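Local coordinates for protein dihydrofolate reductase, putative (Aspergillus flavus, PDB 6DRS) that probably catalyses the NADPH-dependent reduction of dihydrofolate to tetrahydrofolate, and is captured here with NADP and a diaminoquinazoline-type antifolate inhibitor, at residues Val11-Ile16 against Met178-Lys183; Lys21-Ile26 against Asp196-Ile201. All blocks are in the same frame, centred on the assembly; numbering follows the deposited sequence.

Interaction 1. Residues Val11-Ile16 against Met178-Lys183; sequences VATTPI and MTNVEK. With H8A (3-{[(3R)-7,9-diamino-3-methyl-2,3-dihydrofuro[2,3-f]quinazolin-4-yl]oxy}benzonitrile), chain G.
Met-178 runs alongside Val-11 and crosses Thr-13 at about a right angle on one face of two parallel strands, and its flexible chain fits the uneven surface those two beta-branched residues make. Its CB sits near Val-11 O and CG1. CG passes near Val-11 O and Thr-13 OG1; SD comes 3.2 Å from Thr-13 OG1, and a bend about the last torsion (chi3 -66°) brings CE over both Thr-13 CG2 at 3.7 Å and Val-11 CG1 at 3.9 Å. Thr-13 therefore gives its methyl to the methionine end, while a water bridges its hydroxyl to Asn-180 OD1; the side-chain nitrogen ND2 of Asn-180 is held by Gln-240.

Beneath the side chains the backbones pair in parallel register: Thr-179 N donates to Val-11 O, Thr-13 N to Thr-179 O, and Val-181 N to Thr-13 O at 2.7 Å. Strands 7-17 and 174-183 are neighbours in the central sheet of the dihydrofolate reductase fold, and this pairing borders the inhibitor pocket. On the pocket face, Ala-12 is small enough to bring its CB within 3.7 Å of the inhibitor's amino nitrogen N13. Thr-179 OG1 reaches the same nitrogen through a water that donates to the hydroxyl at 2.8 Å and accepts from N13; Asp-40 bonds both that hydroxyl and the inhibitor.

Further along, where Pro-15 has no N-H to continue the ladder, the Thr-14 hydroxyl bonds Val-181 O instead. OG1, turned anti to its own N (chi1 -168°), donates at 2.7 Å from 38° above the carbonyl plane. Pro-15 CD packs against that same oxygen, and its CG crosses the Glu-182 chain, touching both CG and OE2; the Glu-182 carboxylate forms a salt bridge with Arg-238.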
loop_
_atom_site.group_PDB
_atom_site.type_symbol
_atom_site.label_atom_id
_atom_site.label_comp_id
_atom_site.label_asym_id
_atom_site.label_seq_id
_atom_site.Cartn_x
_atom_site.Cartn_y
_atom_site.Cartn_z
ATOM N N VAL A 11 -2.879 -1.176 -4.080
ATOM C CA VAL A 11 -4.156 -1.716 -3.558
ATOM C C VAL A 11 -4.314 -3.154 -4.040
ATOM O O VAL A 11 -3.813 -3.500 -5.119
ATOM C CB VAL A 11 -5.339 -0.844 -4.034
ATOM C CG1 VAL A 11 -5.579 -1.003 -5.529
ATOM C CG2 VAL A 11 -6.626 -1.095 -3.251
ATOM N N ALA A 12 -4.978 -3.991 -3.239
ATOM C CA ALA A 12 -5.506 -5.278 -3.719
ATOM C C ALA A 12 -7.038 -5.159 -3.838
ATOM O O ALA A 12 -7.689 -4.624 -2.933
ATOM C CB ALA A 12 -5.066 -6.415 -2.828
ATOM N N THR A 13 -7.609 -5.535 -4.988
ATOM C CA THR A 13 -9.070 -5.501 -5.147
ATOM C C THR A 13 -9.611 -6.887 -5.521
ATOM O O THR A 13 -8.859 -7.758 -6.016
ATOM C CB THR A 13 -9.564 -4.434 -6.129
ATOM O OG1 THR A 13 -9.224 -4.865 -7.444
ATOM C CG2 THR A 13 -9.008 -3.067 -5.837
ATOM N N THR A 14 -10.903 -7.072 -5.214
ATOM C CA THR A 14 -11.672 -8.252 -5.612
ATOM C C THR A 14 -12.935 -7.791 -6.369
ATOM O O THR A 14 -13.635 -6.849 -5.910
ATOM C CB THR A 14 -11.924 -9.187 -4.424
ATOM O OG1 THR A 14 -12.413 -10.396 -5.000
ATOM C CG2 THR A 14 -12.895 -8.649 -3.392
ATOM N N PRO A 15 -13.207 -8.386 -7.558
ATOM C CA PRO A 15 -14.375 -7.915 -8.326
ATOM C C PRO A 15 -15.709 -8.433 -7.764
ATOM O O PRO A 15 -15.842 -9.638 -7.441
ATOM C CB PRO A 15 -14.141 -8.413 -9.753
ATOM C CG PRO A 15 -13.321 -9.647 -9.558
ATOM C CD PRO A 15 -12.420 -9.308 -8.385
ATOM N N ILE A 16 -16.652 -7.512 -7.635
ATOM C CA ILE A 16 -18.029 -7.806 -7.217
ATOM C C ILE A 16 -18.998 -7.319 -8.300
ATOM O O ILE A 16 -19.337 -6.128 -8.380
ATOM C CB ILE A 16 -18.340 -7.190 -5.846
ATOM C CG1 ILE A 16 -17.285 -7.595 -4.813
ATOM C CG2 ILE A 16 -19.744 -7.580 -5.397
ATOM C CD1 ILE A 16 -17.204 -6.651 -3.643
ATOM N N MET A 178 -2.146 -2.521 -8.883
ATOM C CA MET A 178 -3.317 -3.203 -8.342
ATOM C C MET A 178 -3.106 -4.719 -8.365
ATOM O O MET A 178 -2.695 -5.273 -9.396
ATOM C CB MET A 178 -4.585 -2.846 -9.126
ATOM C CG MET A 178 -5.815 -3.600 -8.600
ATOM S SD MET A 178 -7.373 -3.145 -9.392
ATOM C CE MET A 178 -7.595 -1.439 -8.886
ATOM N N THR A 179 -3.357 -5.385 -7.234
ATOM C CA THR A 179 -3.424 -6.823 -7.240
ATOM C C THR A 179 -4.899 -7.231 -7.362
ATOM O O THR A 179 -5.713 -6.893 -6.481
ATOM C CB THR A 179 -2.841 -7.437 -5.965
ATOM O OG1 THR A 179 -1.514 -6.945 -5.741
ATOM C CG2 THR A 179 -2.859 -8.951 -6.027
ATOM N N ASN A 180 -5.246 -7.919 -8.456
ATOM C CA ASN A 180 -6.596 -8.512 -8.655
ATOM C C ASN A 180 -6.665 -9.854 -7.934
ATOM O O ASN A 180 -5.788 -10.699 -8.099
ATOM C CB ASN A 180 -6.958 -8.735 -10.124
ATOM C CG ASN A 180 -6.973 -7.430 -10.861
ATOM O OD1 ASN A 180 -7.411 -6.424 -10.310
ATOM N ND2 ASN A 180 -6.391 -7.423 -12.045
ATOM N N VAL A 181 -7.717 -9.993 -7.127
ATOM C CA VAL A 181 -7.949 -11.178 -6.289
ATOM C C VAL A 181 -9.312 -11.769 -6.676
ATOM O O VAL A 181 -10.327 -11.073 -6.639
ATOM C CB VAL A 181 -7.893 -10.832 -4.780
ATOM C CG1 VAL A 181 -8.300 -12.018 -3.914
ATOM C CG2 VAL A 181 -6.510 -10.337 -4.372
ATOM N N GLU A 182 -9.325 -13.039 -7.047
ATOM C CA GLU A 182 -10.550 -13.715 -7.434
ATOM C C GLU A 182 -10.616 -15.085 -6.764
ATOM O O GLU A 182 -9.586 -15.738 -6.619
ATOM C CB GLU A 182 -10.587 -13.907 -8.947
ATOM C CG GLU A 182 -11.335 -12.792 -9.634
ATOM C CD GLU A 182 -11.214 -12.766 -11.143
ATOM O OE1 GLU A 182 -10.952 -13.835 -11.734
ATOM O OE2 GLU A 182 -11.373 -11.667 -11.714
ATOM N N LYS A 183 -11.821 -15.540 -6.386
ATOM C CA LYS A 183 -11.943 -16.950 -5.905
ATOM C C LYS A 183 -11.813 -17.903 -7.107
ATOM O O LYS A 183 -12.200 -17.545 -8.233
ATOM C CB LYS A 183 -13.276 -17.137 -5.179
ATOM C CG LYS A 183 -13.392 -16.518 -3.790
ATOM C CD LYS A 183 -14.448 -17.242 -2.978
ATOM C CE LYS A 183 -14.557 -16.847 -1.519
ATOM N NZ LYS A 183 -15.405 -15.643 -1.411
HETATM C C2 H8A G . -1.973 -5.245 3.268
HETATM C C3 H8A G . -1.802 -5.802 1.997
HETATM C C4 H8A G . -1.858 -4.976 0.856
HETATM C C5 H8A G . -2.115 -3.591 0.974
HETATM C C6 H8A G . -2.264 -3.068 2.280
HETATM C C7 H8A G . -2.213 -3.887 3.375
HETATM C C8 H8A G . -2.144 -2.817 -0.165
HETATM O O1 H8A G . -1.913 -6.020 4.386
HETATM C C10 H8A G . -1.725 -4.695 -1.489
HETATM C C14 H8A G . -0.820 -6.077 5.233
HETATM C C15 H8A G . -1.007 -6.574 6.541
HETATM C C16 H8A G . 0.087 -6.646 7.421
HETATM C C17 H8A G . 1.358 -6.224 6.988
HETATM C C18 H8A G . 1.585 -5.726 5.688
HETATM N N9 H8A G . -1.965 -3.382 -1.379
HETATM N N11 H8A G . -1.702 -5.489 -0.396
HETATM N N12 H8A G . -2.358 -1.379 -0.045
HETATM N N13 H8A G . -1.523 -5.346 -2.787
HETATM C C19 H8A G . 0.470 -5.657 4.825
HETATM C C20 H8A G . 2.806 -5.324 5.302
HETATM N N21 H8A G . 3.890 -4.920 4.989
HETATM C C22 H8A G . -2.426 -3.135 4.607
HETATM C C23 H8A G . -2.828 -1.767 4.049
HETATM O O24 H8A G . -2.491 -1.764 2.650
HETATM C C25 H8A G . -1.078 -2.876 5.243
HETATM O O HOH W 1 -0.631 -4.269 -5.577
HETATM O O HOH W 2 -10.079 -6.862 -9.100
#

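Interaction 2. Residues Lys21-Ile26 against Asp196-Ile201; sequences KTLLGI and DTFFPI. With NAP (NADP nicotinamide-adenine-dinucleotide phosphate), chain H.
Leu-24 and Ile-26 meet Phe-199 at the apolar centre: Leu-24 CB lies 4.0 Å from Phe-199 CB, and Ile-26 CG2 approaches the same carbon. The phenylalanine ring extends beyond them, with Pro-200 CD over one face and Tyr-162 of helix 159-167 nearby. At the other side of the strand, Leu-23 sets CD1 over a face of the Phe-198 ring. CD2 of that ring also lies 3.8 Å from Gly-25 CA.

Gly-25 and Phe-198 form a non-hydrogen-bonded antiparallel pair, flanked by two backbone bonds: Phe-199 N donates to Leu-24 O, and Ile-26 N to Thr-197 O, the latter almost straight at the hydrogen (172°). A water at 2.7 Å from Leu-24 N carries the link on to Phe-199 O. Toward the cofactor, the branched Ile-26 holds CG1 between its N and carbonyl carbon (chi1 66°), against Thr-197 O, with CD1 beside both Thr-197 CG2 and the nicotinamide ring. Ile-26 O accepts a hydrogen bond from the carboxamide N7N of NADP at 3.1 Å. At the polar margin Thr-197 OG1 donates to Asp-196 OD1, where both residues face Gly-27 in a classic beta bulge beside the nicotinamide ribose of the cofactor site.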
loop_
_atom_site.group_PDB
_atom_site.type_symbol
_atom_site.label_atom_id
_atom_site.label_comp_id
_atom_site.label_asym_id
_atom_site.label_seq_id
_atom_site.Cartn_x
_atom_site.Cartn_y
_atom_site.Cartn_z
ATOM N N LYS A 21 -22.709 -2.212 -12.223
ATOM C CA LYS A 21 -21.268 -2.195 -12.547
ATOM C C LYS A 21 -20.537 -3.239 -11.705
ATOM O O LYS A 21 -21.071 -3.712 -10.709
ATOM C CB LYS A 21 -20.677 -0.808 -12.286
ATOM C CG LYS A 21 -20.916 -0.251 -10.893
ATOM C CD LYS A 21 -20.425 1.161 -10.744
ATOM C CE LYS A 21 -20.799 1.753 -9.405
ATOM N NZ LYS A 21 -20.374 3.170 -9.306
ATOM N N THR A 22 -19.336 -3.617 -12.122
ATOM C CA THR A 22 -18.474 -4.383 -11.254
ATOM C C THR A 22 -17.822 -3.437 -10.242
ATOM O O THR A 22 -17.127 -2.483 -10.623
ATOM C CB THR A 22 -17.395 -5.116 -12.048
ATOM O OG1 THR A 22 -18.094 -5.953 -12.970
ATOM C CG2 THR A 22 -16.481 -5.945 -11.172
ATOM N N LEU A 23 -18.064 -3.693 -8.960
ATOM C CA LEU A 23 -17.377 -2.980 -7.872
ATOM C C LEU A 23 -16.036 -3.683 -7.603
ATOM O O LEU A 23 -15.842 -4.871 -7.985
ATOM C CB LEU A 23 -18.255 -3.007 -6.616
ATOM C CG LEU A 23 -19.558 -2.212 -6.688
ATOM C CD1 LEU A 23 -20.432 -2.491 -5.473
ATOM C CD2 LEU A 23 -19.296 -0.715 -6.842
ATOM N N LEU A 24 -15.120 -2.946 -6.962
ATOM C CA LEU A 24 -13.795 -3.479 -6.583
ATOM C C LEU A 24 -13.689 -3.458 -5.048
ATOM O O LEU A 24 -13.457 -2.407 -4.446
ATOM C CB LEU A 24 -12.709 -2.624 -7.246
ATOM C CG LEU A 24 -12.668 -2.651 -8.781
ATOM C CD1 LEU A 24 -11.557 -1.745 -9.283
ATOM C CD2 LEU A 24 -12.489 -4.073 -9.316
ATOM N N GLY A 25 -13.944 -4.600 -4.425
ATOM C CA GLY A 25 -14.015 -4.652 -2.983
ATOM C C GLY A 25 -12.609 -4.727 -2.407
ATOM O O GLY A 25 -11.757 -5.446 -2.958
ATOM N N ILE A 26 -12.373 -4.004 -1.313
ATOM C CA ILE A 26 -11.025 -3.897 -0.724
ATOM C C ILE A 26 -11.045 -4.224 0.774
ATOM O O ILE A 26 -10.007 -4.610 1.296
ATOM C CB ILE A 26 -10.382 -2.524 -1.010
ATOM C CG1 ILE A 26 -11.135 -1.393 -0.307
ATOM C CG2 ILE A 26 -10.241 -2.302 -2.516
ATOM C CD1 ILE A 26 -10.342 -0.124 -0.159
ATOM N N ASP A 196 -17.361 -4.255 2.664
ATOM C CA ASP A 196 -18.129 -3.038 3.021
ATOM C C ASP A 196 -17.359 -1.805 2.546
ATOM O O ASP A 196 -17.855 -0.672 2.652
ATOM C CB ASP A 196 -18.445 -2.937 4.518
ATOM C CG ASP A 196 -17.237 -3.144 5.423
ATOM O OD1 ASP A 196 -16.131 -2.807 4.999
ATOM O OD2 ASP A 196 -17.406 -3.669 6.537
ATOM N N THR A 197 -16.147 -2.032 2.021
ATOM C CA THR A 197 -15.286 -0.923 1.543
ATOM C C THR A 197 -14.813 -1.260 0.129
ATOM O O THR A 197 -14.436 -2.395 -0.116
ATOM C CB THR A 197 -14.111 -0.697 2.506
ATOM O OG1 THR A 197 -14.622 -0.776 3.838
ATOM C CG2 THR A 197 -13.403 0.623 2.270
ATOM N N PHE A 198 -14.864 -0.267 -0.768
ATOM C CA PHE A 198 -14.602 -0.429 -2.197
ATOM C C PHE A 198 -13.607 0.645 -2.648
ATOM O O PHE A 198 -13.572 1.760 -2.100
ATOM C CB PHE A 198 -15.914 -0.353 -2.996
ATOM C CG PHE A 198 -16.994 -1.237 -2.423
ATOM C CD1 PHE A 198 -17.819 -0.781 -1.399
ATOM C CD2 PHE A 198 -17.160 -2.543 -2.864
ATOM C CE1 PHE A 198 -18.774 -1.618 -0.825
ATOM C CE2 PHE A 198 -18.121 -3.370 -2.297
ATOM C CZ PHE A 198 -18.928 -2.911 -1.278
ATOM N N PHE A 199 -12.823 0.313 -3.670
ATOM C CA PHE A 199 -12.053 1.314 -4.392
ATOM C C PHE A 199 -13.006 2.390 -4.940
ATOM O O PHE A 199 -14.114 2.081 -5.313
ATOM C CB PHE A 199 -11.189 0.620 -5.452
ATOM C CG PHE A 199 -9.917 1.368 -5.763
ATOM C CD1 PHE A 199 -8.925 1.516 -4.803
ATOM C CD2 PHE A 199 -9.720 1.947 -7.005
ATOM C CE1 PHE A 199 -7.761 2.227 -5.077
ATOM C CE2 PHE A 199 -8.560 2.663 -7.276
ATOM C CZ PHE A 199 -7.586 2.809 -6.311
ATOM N N PRO A 200 -12.594 3.656 -4.938
ATOM C CA PRO A 200 -13.464 4.785 -5.267
ATOM C C PRO A 200 -13.779 4.918 -6.769
ATOM O O PRO A 200 -14.649 5.720 -7.153
ATOM C CB PRO A 200 -12.746 6.061 -4.784
ATOM C CG PRO A 200 -11.622 5.549 -3.895
ATOM C CD PRO A 200 -11.321 4.144 -4.369
ATOM N N ILE A 201 -13.080 4.173 -7.616
ATOM C CA ILE A 201 -13.333 4.140 -9.060
ATOM C C ILE A 201 -13.244 2.663 -9.426
ATOM O O ILE A 201 -12.576 1.904 -8.703
ATOM C CB ILE A 201 -12.311 5.003 -9.840
ATOM C CG1 ILE A 201 -10.864 4.581 -9.558
ATOM C CG2 ILE A 201 -12.528 6.489 -9.553
ATOM C CD1 ILE A 201 -9.829 5.210 -10.474
HETATM P PA NAP H . -9.206 4.872 5.595
HETATM O O1A NAP H . -8.084 3.892 5.791
HETATM O O2A NAP H . -9.455 5.755 4.426
HETATM O O5B NAP H . -9.266 5.804 6.925
HETATM C C5B NAP H . -10.365 6.678 7.248
HETATM C C4B NAP H . -9.838 7.591 8.335
HETATM O O4B NAP H . -8.786 8.396 7.798
HETATM C C3B NAP H . -10.854 8.595 8.857
HETATM O O3B NAP H . -11.652 8.012 9.899
HETATM C C2B NAP H . -9.954 9.704 9.370
HETATM O O2B NAP H . -9.301 9.285 10.566
HETATM C C1B NAP H . -8.822 9.718 8.359
HETATM N N9A NAP H . -9.103 10.644 7.278
HETATM C C8A NAP H . -9.725 10.240 6.159
HETATM N N7A NAP H . -9.863 11.282 5.313
HETATM C C5A NAP H . -9.312 12.372 5.890
HETATM C C6A NAP H . -9.135 13.792 5.508
HETATM N N6A NAP H . -9.584 14.175 4.305
HETATM N N1A NAP H . -8.524 14.653 6.350
HETATM C C2A NAP H . -8.082 14.200 7.537
HETATM N N3A NAP H . -8.214 12.910 7.949
HETATM C C4A NAP H . -8.815 11.952 7.196
HETATM O O3 NAP H . -10.554 4.014 5.971
HETATM P PN NAP H . -11.583 3.223 4.983
HETATM O O1N NAP H . -11.826 3.960 3.734
HETATM O O2N NAP H . -12.715 2.890 5.930
HETATM O O5D NAP H . -10.776 1.877 4.673
HETATM C C5D NAP H . -10.376 1.018 5.710
HETATM C C4D NAP H . -10.721 -0.348 5.157
HETATM O O4D NAP H . -10.090 -0.481 3.882
HETATM C C3D NAP H . -10.281 -1.521 5.999
HETATM O O3D NAP H . -11.293 -2.552 5.843
HETATM C C2D NAP H . -8.993 -1.930 5.336
HETATM O O2D NAP H . -8.729 -3.290 5.573
HETATM C C1D NAP H . -9.271 -1.654 3.875
HETATM N N1N NAP H . -8.035 -1.451 3.091
HETATM C C2N NAP H . -7.783 -2.310 2.076
HETATM C C3N NAP H . -6.615 -2.205 1.292
HETATM C C7N NAP H . -6.372 -3.183 0.145
HETATM O O7N NAP H . -5.412 -3.038 -0.619
HETATM N N7N NAP H . -7.233 -4.206 -0.005
HETATM C C4N NAP H . -5.684 -1.199 1.617
HETATM C C5N NAP H . -5.976 -0.337 2.677
HETATM C C6N NAP H . -7.150 -0.484 3.417
HETATM P P2B NAP H . -9.870 9.693 12.015
HETATM O O1X NAP H . -11.192 8.954 12.169
HETATM O O2X NAP H . -8.864 9.052 12.949
HETATM O O3X NAP H . -9.980 11.173 11.814
HETATM O O HOH W 3 -15.449 -0.284 -6.746
#

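In the fold
Interactions 1 and 2 belong to one sheet, their centres about 9 Å apart, and are joined by the antiparallel neighbours 7-17 and 22-27. Thr-14 O to Gly-25 N and Ile-16 N to Leu-23 O are probable hydrogen bonds between them, and Thr-13 CG2 packs on Ile-26 CG2. Interaction 1 is the more buried, a longer parallel pairing whose threonine hydroxyls and waters add polar links, those of Thr-179 beside the inhibitor. Interaction 2 is partly buried, a brief antiparallel pairing that relies on leucine, isoleucine and phenylalanine packing. Both reach the cofactor's carboxamide by backbone atoms: Ala-12 N bonds its oxygen, Ile-26 O its N-H.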